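Local coordinates for protein tartronate semialdehyde reductase (Salmonella typhimurium, PDB 1VPD) that probably catalyses the NAD(P)H-dependent reduction of tartronate semialdehyde to D-glycerate, the last step of galactarate degradation, at residues S99-P103 against K243-N247; I238-I242 against M269-R273. All coordinates share one frame; numbering follows the deposited sequence.

Interaction 1: residues S99-P103 against K243-N247; sequences SSIAP and KDLAN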
ATOM      1  N   SER A  99      -0.888   2.228  -6.381  1.00 12.99           N
ATOM      2  CA  SER A  99      -1.354   0.911  -5.945  1.00 12.91           C
ATOM      3  C   SER A  99      -0.192  -0.066  -5.861  1.00 12.72           C
ATOM      4  O   SER A  99       0.799   0.040  -6.591  1.00 13.45           O
ATOM      5  CB  SER A  99      -2.368   0.356  -6.947  1.00 13.00           C
ATOM      6  OG  SER A  99      -3.362   1.315  -7.299  1.00 12.74           O
ATOM      7  N   SER A 100      -0.337  -1.058  -4.997  1.00 12.52           N
ATOM      8  CA  SER A 100       0.570  -2.188  -4.972  1.00 12.35           C
ATOM      9  C   SER A 100       0.033  -3.266  -5.899  1.00 12.24           C
ATOM     10  O   SER A 100      -0.998  -3.895  -5.591  1.00 12.49           O
ATOM     11  CB  SER A 100       0.671  -2.737  -3.557  1.00 12.32           C
ATOM     12  OG  SER A 100       1.150  -1.760  -2.666  1.00 11.26           O
ATOM     13  N   ILE A 101       0.681  -3.464  -7.045  1.00 12.20           N
ATOM     14  CA  ILE A 101       0.228  -4.471  -8.016  1.00 11.76           C
ATOM     15  C   ILE A 101       1.409  -5.241  -8.578  1.00 12.48           C
ATOM     16  O   ILE A 101       2.547  -4.808  -8.436  1.00 11.72           O
ATOM     17  CB  ILE A 101      -0.629  -3.859  -9.175  1.00 12.01           C
ATOM     18  CG1 ILE A 101       0.205  -3.019 -10.159  1.00 11.71           C
ATOM     19  CG2 ILE A 101      -1.771  -3.057  -8.618  1.00 11.92           C
ATOM     20  CD1 ILE A 101      -0.600  -2.532 -11.377  1.00 13.36           C
ATOM     21  N   ALA A 102       1.136  -6.365  -9.232  1.00 12.66           N
ATOM     22  CA  ALA A 102       2.195  -7.185  -9.831  1.00 13.17           C
ATOM     23  C   ALA A 102       3.021  -6.345 -10.796  1.00 13.25           C
ATOM     24  O   ALA A 102       2.437  -5.656 -11.639  1.00 13.17           O
ATOM     25  CB  ALA A 102       1.596  -8.376 -10.564  1.00 13.71           C
ATOM     26  N   PRO A 103       4.348  -6.376 -10.705  1.00 13.48           N
ATOM     27  CA  PRO A 103       5.177  -5.629 -11.677  1.00 14.13           C
ATOM     28  C   PRO A 103       4.820  -5.862 -13.148  1.00 14.80           C
ATOM     29  O   PRO A 103       4.810  -4.895 -13.931  1.00 15.12           O
ATOM     30  CB  PRO A 103       6.594  -6.097 -11.367  1.00 14.65           C
ATOM     31  CG  PRO A 103       6.569  -6.469  -9.941  1.00 14.21           C
ATOM     32  CD  PRO A 103       5.175  -6.958  -9.626  1.00 13.28           C
ATOM     33  N   LYS A 243      -2.310 -10.965  -1.202  1.00 12.16           N
ATOM     34  CA  LYS A 243      -2.118 -10.600  -2.614  1.00 12.32           C
ATOM     35  C   LYS A 243      -0.683 -10.138  -2.875  1.00 11.84           C
ATOM     36  O   LYS A 243      -0.070 -10.558  -3.869  1.00 11.87           O
ATOM     37  CB  LYS A 243      -3.157  -9.553  -3.029  1.00 12.91           C
ATOM     38  CG  LYS A 243      -2.937  -8.855  -4.364  1.00 13.21           C
ATOM     39  CD  LYS A 243      -2.101  -7.590  -4.258  1.00 13.21           C
ATOM     40  CE  LYS A 243      -2.703  -6.526  -3.330  1.00 13.24           C
ATOM     41  NZ  LYS A 243      -1.912  -5.234  -3.329  1.00 11.08           N
ATOM     42  N   ASP A 244      -0.140  -9.321  -1.973  1.00 11.21           N
ATOM     43  CA  ASP A 244       1.244  -8.863  -2.126  1.00 11.04           C
ATOM     44  C   ASP A 244       2.223 -10.038  -2.028  1.00 11.13           C
ATOM     45  O   ASP A 244       3.167 -10.109  -2.807  1.00 11.41           O
ATOM     46  CB  ASP A 244       1.627  -7.813  -1.090  1.00 10.85           C
ATOM     47  CG  ASP A 244       0.973  -6.470  -1.328  1.00 11.55           C
ATOM     48  OD1 ASP A 244       0.569  -6.156  -2.487  1.00 12.62           O
ATOM     49  OD2 ASP A 244       0.819  -5.684  -0.373  1.00 11.36           O
ATOM     50  N   LEU A 245       2.037 -10.940  -1.067  1.00 10.84           N
ATOM     51  CA  LEU A 245       2.937 -12.087  -0.976  1.00 11.27           C
ATOM     52  C   LEU A 245       2.800 -13.028  -2.174  1.00 10.80           C
ATOM     53  O   LEU A 245       3.802 -13.604  -2.612  1.00 10.49           O
ATOM     54  CB  LEU A 245       2.795 -12.863   0.340  1.00 10.82           C
ATOM     55  CG  LEU A 245       3.066 -12.089   1.631  1.00 10.56           C
ATOM     56  CD1 LEU A 245       3.231 -13.100   2.769  1.00 11.43           C
ATOM     57  CD2 LEU A 245       4.293 -11.160   1.532  1.00 10.18           C
ATOM     58  N   ALA A 246       1.583 -13.204  -2.690  1.00 10.85           N
ATOM     59  CA  ALA A 246       1.387 -13.970  -3.916  1.00 11.23           C
ATOM     60  C   ALA A 246       2.199 -13.372  -5.055  1.00 11.49           C
ATOM     61  O   ALA A 246       2.865 -14.094  -5.792  1.00 11.51           O
ATOM     62  CB  ALA A 246      -0.077 -14.038  -4.288  1.00 11.97           C
ATOM     63  N   ASN A 247       2.160 -12.048  -5.190  1.00 11.15           N
ATOM     64  CA  ASN A 247       2.957 -11.377  -6.205  1.00 11.22           C
ATOM     65  C   ASN A 247       4.463 -11.555  -5.972  1.00 11.17           C
ATOM     66  O   ASN A 247       5.213 -11.797  -6.927  1.00 11.78           O
ATOM     67  CB  ASN A 247       2.584  -9.895  -6.287  1.00 11.21           C
ATOM     68  CG  ASN A 247       1.195  -9.676  -6.878  1.00 11.65           C
ATOM     69  OD1 ASN A 247       0.636 -10.562  -7.575  1.00 12.64           O
ATOM     70  ND2 ASN A 247       0.635  -8.486  -6.648  1.00 12.67           N
TER
HETATM   71  O   HOH W   1       0.193  -3.024  -0.427  1.00 12.01           O
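The charged end of K243 and the backbone of S100 make the direct polar bond of this contact: K243 NZ donates to S100 O over 2.8 Å, tilted 32° from the carbonyl plane. The same ammonium group forms a salt bridge with its helix neighbour, NZ to D244 OD1 at 2.8 Å, meeting the carboxylate from above its plane. CG of K243 stands anti to the backbone N (chi1 168°), and bends at chi2 and chi3 steer NZ to where it reaches both S100 O and D244 OD1. A weak bond to P70 O adds a third acceptor.

One water links the two segments a second time. It accepts from S100 OG at 2.7 Å and donates to D244 OD2, also at 2.7 Å; Q179 NE2 binds the latter oxygen as well, so both carboxylate oxygens of D244 are engaged.

Further along both segments, van der Waals packing sets the amide of N247 against A102. N247 OD1 is 3.8 Å from A102 CB, while ND2 packs near A102 N, a donor itself, without bonding to it.

S100 and K243 are both predicted NAD(+)-binding residues, and the S100 side chain touches K175, the predicted catalytic lysine. The arrangement is consistent with the interdomain active-site cleft of HIBADH-related reductases, where a loop of the Rossmann-type nucleotide-binding domain faces the helical domain.

Interaction 2: residues I238-I242 against M269-R273; sequences IDLHI and MQALR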
ATOM      1  N   ILE A 238      -5.207  -8.400   6.123  1.00 12.69           N
ATOM      2  CA  ILE A 238      -4.515  -9.644   5.782  1.00 12.76           C
ATOM      3  C   ILE A 238      -4.779 -10.067   4.320  1.00 12.75           C
ATOM      4  O   ILE A 238      -3.844 -10.468   3.620  1.00 12.38           O
ATOM      5  CB  ILE A 238      -4.932 -10.779   6.756  0.66 13.40           C
ATOM      6  CG1 ILE A 238      -4.276 -10.602   8.133  0.66 13.98           C
ATOM      7  CG2 ILE A 238      -4.631 -12.155   6.164  0.66 13.24           C
ATOM      8  CD1 ILE A 238      -2.808 -11.043   8.187  0.66 15.35           C
ATOM      9  N   ASP A 239      -6.014  -9.920   3.834  1.00 12.70           N
ATOM     10  CA  ASP A 239      -6.318 -10.308   2.468  1.00 13.38           C
ATOM     11  C   ASP A 239      -5.494  -9.551   1.417  1.00 13.20           C
ATOM     12  O   ASP A 239      -5.136 -10.134   0.382  1.00 13.45           O
ATOM     13  CB  ASP A 239      -7.821 -10.232   2.165  1.00 14.18           C
ATOM     14  CG  ASP A 239      -8.596 -11.390   2.742  1.00 15.43           C
ATOM     15  OD1 ASP A 239      -8.000 -12.464   3.036  1.00 14.92           O
ATOM     16  OD2 ASP A 239      -9.830 -11.310   2.941  1.00 17.69           O
ATOM     17  N   LEU A 240      -5.220  -8.272   1.668  1.00 12.41           N
ATOM     18  CA  LEU A 240      -4.348  -7.493   0.795  1.00 12.87           C
ATOM     19  C   LEU A 240      -2.883  -7.922   0.901  1.00 12.14           C
ATOM     20  O   LEU A 240      -2.192  -7.991  -0.109  1.00 10.90           O
ATOM     21  CB  LEU A 240      -4.478  -5.994   1.055  1.00 13.32           C
ATOM     22  CG  LEU A 240      -5.854  -5.431   0.715  1.00 15.66           C
ATOM     23  CD1 LEU A 240      -5.925  -3.978   1.199  1.00 18.12           C
ATOM     24  CD2 LEU A 240      -6.124  -5.528  -0.770  1.00 17.32           C
ATOM     25  N   HIS A 241      -2.424  -8.246   2.106  1.00 11.39           N
ATOM     26  CA  HIS A 241      -1.054  -8.699   2.263  1.00 11.31           C
ATOM     27  C   HIS A 241      -0.859 -10.062   1.590  1.00 11.43           C
ATOM     28  O   HIS A 241       0.202 -10.299   1.019  1.00 11.02           O
ATOM     29  CB  HIS A 241      -0.592  -8.700   3.726  1.00 10.20           C
ATOM     30  CG  HIS A 241       0.861  -8.369   3.876  1.00 10.39           C
ATOM     31  ND1 HIS A 241       1.366  -7.716   4.977  1.00 11.25           N
ATOM     32  CD2 HIS A 241       1.919  -8.609   3.058  1.00 11.43           C
ATOM     33  CE1 HIS A 241       2.676  -7.557   4.827  1.00 12.41           C
ATOM     34  NE2 HIS A 241       3.038  -8.096   3.673  1.00 10.40           N
ATOM     35  N   ILE A 242      -1.887 -10.913   1.596  1.00 11.52           N
ATOM     36  CA  ILE A 242      -1.856 -12.172   0.864  1.00 11.43           C
ATOM     37  C   ILE A 242      -1.599 -11.925  -0.624  1.00 11.94           C
ATOM     38  O   ILE A 242      -0.769 -12.597  -1.236  1.00 11.95           O
ATOM     39  CB  ILE A 242      -3.168 -13.000   1.077  1.00 11.14           C
ATOM     40  CG1 ILE A 242      -3.159 -13.621   2.480  1.00 10.91           C
ATOM     41  CG2 ILE A 242      -3.305 -14.080   0.006  1.00 11.78           C
ATOM     42  CD1 ILE A 242      -4.475 -14.257   2.928  1.00 11.85           C
HETATM   43  N   MSE A 269      -0.839 -16.919   6.688  1.00 10.28           N
HETATM   44  CA  MSE A 269      -1.911 -16.034   6.265  1.00 10.46           C
HETATM   45  C   MSE A 269      -3.084 -16.800   5.646  1.00 11.10           C
HETATM   46  O   MSE A 269      -4.248 -16.420   5.872  1.00 11.71           O
HETATM   47  CB  MSE A 269      -1.383 -14.951   5.320  1.00 11.24           C
HETATM   48  CG  MSE A 269      -0.456 -13.954   5.988  1.00 11.49           C
HETATM   49 SE   MSE A 269      -0.174 -12.467   4.796  0.87 18.61          SE
HETATM   50  CE  MSE A 269       1.051 -11.468   5.957  1.00 14.02           C
ATOM     51  N   GLN A 270      -2.812 -17.905   4.936  1.00 10.52           N
ATOM     52  CA  GLN A 270      -3.911 -18.768   4.451  1.00 10.80           C
ATOM     53  C   GLN A 270      -4.727 -19.332   5.626  1.00 11.17           C
ATOM     54  O   GLN A 270      -5.968 -19.358   5.586  1.00 11.42           O
ATOM     55  CB  GLN A 270      -3.397 -19.885   3.529  1.00 10.80           C
ATOM     56  CG  GLN A 270      -2.817 -19.358   2.230  1.00 10.62           C
ATOM     57  CD  GLN A 270      -3.875 -18.819   1.268  1.00 12.31           C
ATOM     58  OE1 GLN A 270      -5.044 -19.257   1.298  1.00 15.16           O
ATOM     59  NE2 GLN A 270      -3.483 -17.856   0.428  1.00 12.51           N
ATOM     60  N   ALA A 271      -4.038 -19.765   6.680  1.00 11.12           N
ATOM     61  CA  ALA A 271      -4.721 -20.250   7.866  1.00 11.36           C
ATOM     62  C   ALA A 271      -5.578 -19.148   8.505  1.00 11.93           C
ATOM     63  O   ALA A 271      -6.729 -19.411   8.905  1.00 11.47           O
ATOM     64  CB  ALA A 271      -3.717 -20.821   8.873  1.00 11.31           C
ATOM     65  N   LEU A 272      -5.026 -17.935   8.598  1.00 11.72           N
ATOM     66  CA  LEU A 272      -5.758 -16.800   9.172  1.00 12.38           C
ATOM     67  C   LEU A 272      -7.008 -16.472   8.364  1.00 12.77           C
ATOM     68  O   LEU A 272      -8.091 -16.247   8.940  1.00 13.56           O
ATOM     69  CB  LEU A 272      -4.860 -15.581   9.292  1.00 12.21           C
ATOM     70  CG  LEU A 272      -3.839 -15.668  10.426  1.00 13.33           C
ATOM     71  CD1 LEU A 272      -2.778 -14.626  10.283  1.00 15.30           C
ATOM     72  CD2 LEU A 272      -4.535 -15.570  11.799  1.00 15.41           C
ATOM     73  N   ARG A 273      -6.876 -16.440   7.044  1.00 12.74           N
ATOM     74  CA  ARG A 273      -8.033 -16.199   6.167  1.00 13.25           C
ATOM     75  C   ARG A 273      -9.116 -17.264   6.377  1.00 13.55           C
ATOM     76  O   ARG A 273     -10.312 -16.941   6.511  1.00 14.30           O
ATOM     77  CB  ARG A 273      -7.592 -16.206   4.700  1.00 13.55           C
ATOM     78  CG  ARG A 273      -8.757 -16.244   3.686  1.00 14.28           C
ATOM     79  CD  ARG A 273      -8.294 -16.299   2.240  1.00 15.69           C
ATOM     80  NE  ARG A 273      -7.840 -14.995   1.807  1.00 17.42           N
ATOM     81  CZ  ARG A 273      -7.245 -14.752   0.647  1.00 18.85           C
ATOM     82  NH1 ARG A 273      -7.021 -15.734  -0.204  1.00 20.62           N
ATOM     83  NH2 ARG A 273      -6.866 -13.511   0.345  1.00 18.59           N
TER
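M269, a selenomethionine, reaches from helix 260-274 across to helix 238-255. Its CB sits against I242 CG1 at 3.6 Å, the two side chains running alongside one another in opposite senses. CG comes next, 4.3 Å from CD1 of I238 in one of that residue's two conformers. The chain runs extended beyond CG, carrying SE to 3.9 Å from H241 CB and placing CE over one face of the imidazole. There the methyl makes a CH-pi contact, 4.0 Å from the ring centroid and displaced from the ring centre; H241 NE2 is hydrogen-bonded to Q179 O.

One turn along, R273 presents two nitrogens to a single carboxylate oxygen: NE lies 2.8 Å and NH2 3.1 Å from D239 OD1. That oxygen is in the guanidinium plane, yet both nitrogens approach it from the same face of the carboxylate, whose plane is turned 61° from the guanidinium. I242 CD1 covers one guanidinium face.

An apolar core with a salt bridge toward its exposed side thus joins segments 238-242 and 269-273, which run roughly antiparallel (144° between their directions) with axes 10.1 Å apart, in the all-helical C-terminal domain of the 6-phosphogluconate dehydrogenase-like fold.

How the interactions relate
From the N terminus, the chain builds the Rossmann-type sheet and leaves strand 94-97 through the loop holding 99-103. Interaction 1 closes a span of 139 residues, running through the rest of that domain and the long helix 170-198, when helix 238-255 returns to this loop. Interaction 2 starts on the first turn of that helix, just before 243-247, and closes a much shorter, mostly helical loop at 269-273. The two therefore cross along the chain. Helix 238-255 serves both, tied to the nucleotide-binding domain in one and to helix 260-274 in the other. They also touch directly, L245 CD1 packing 4.0 Å from M269 SE.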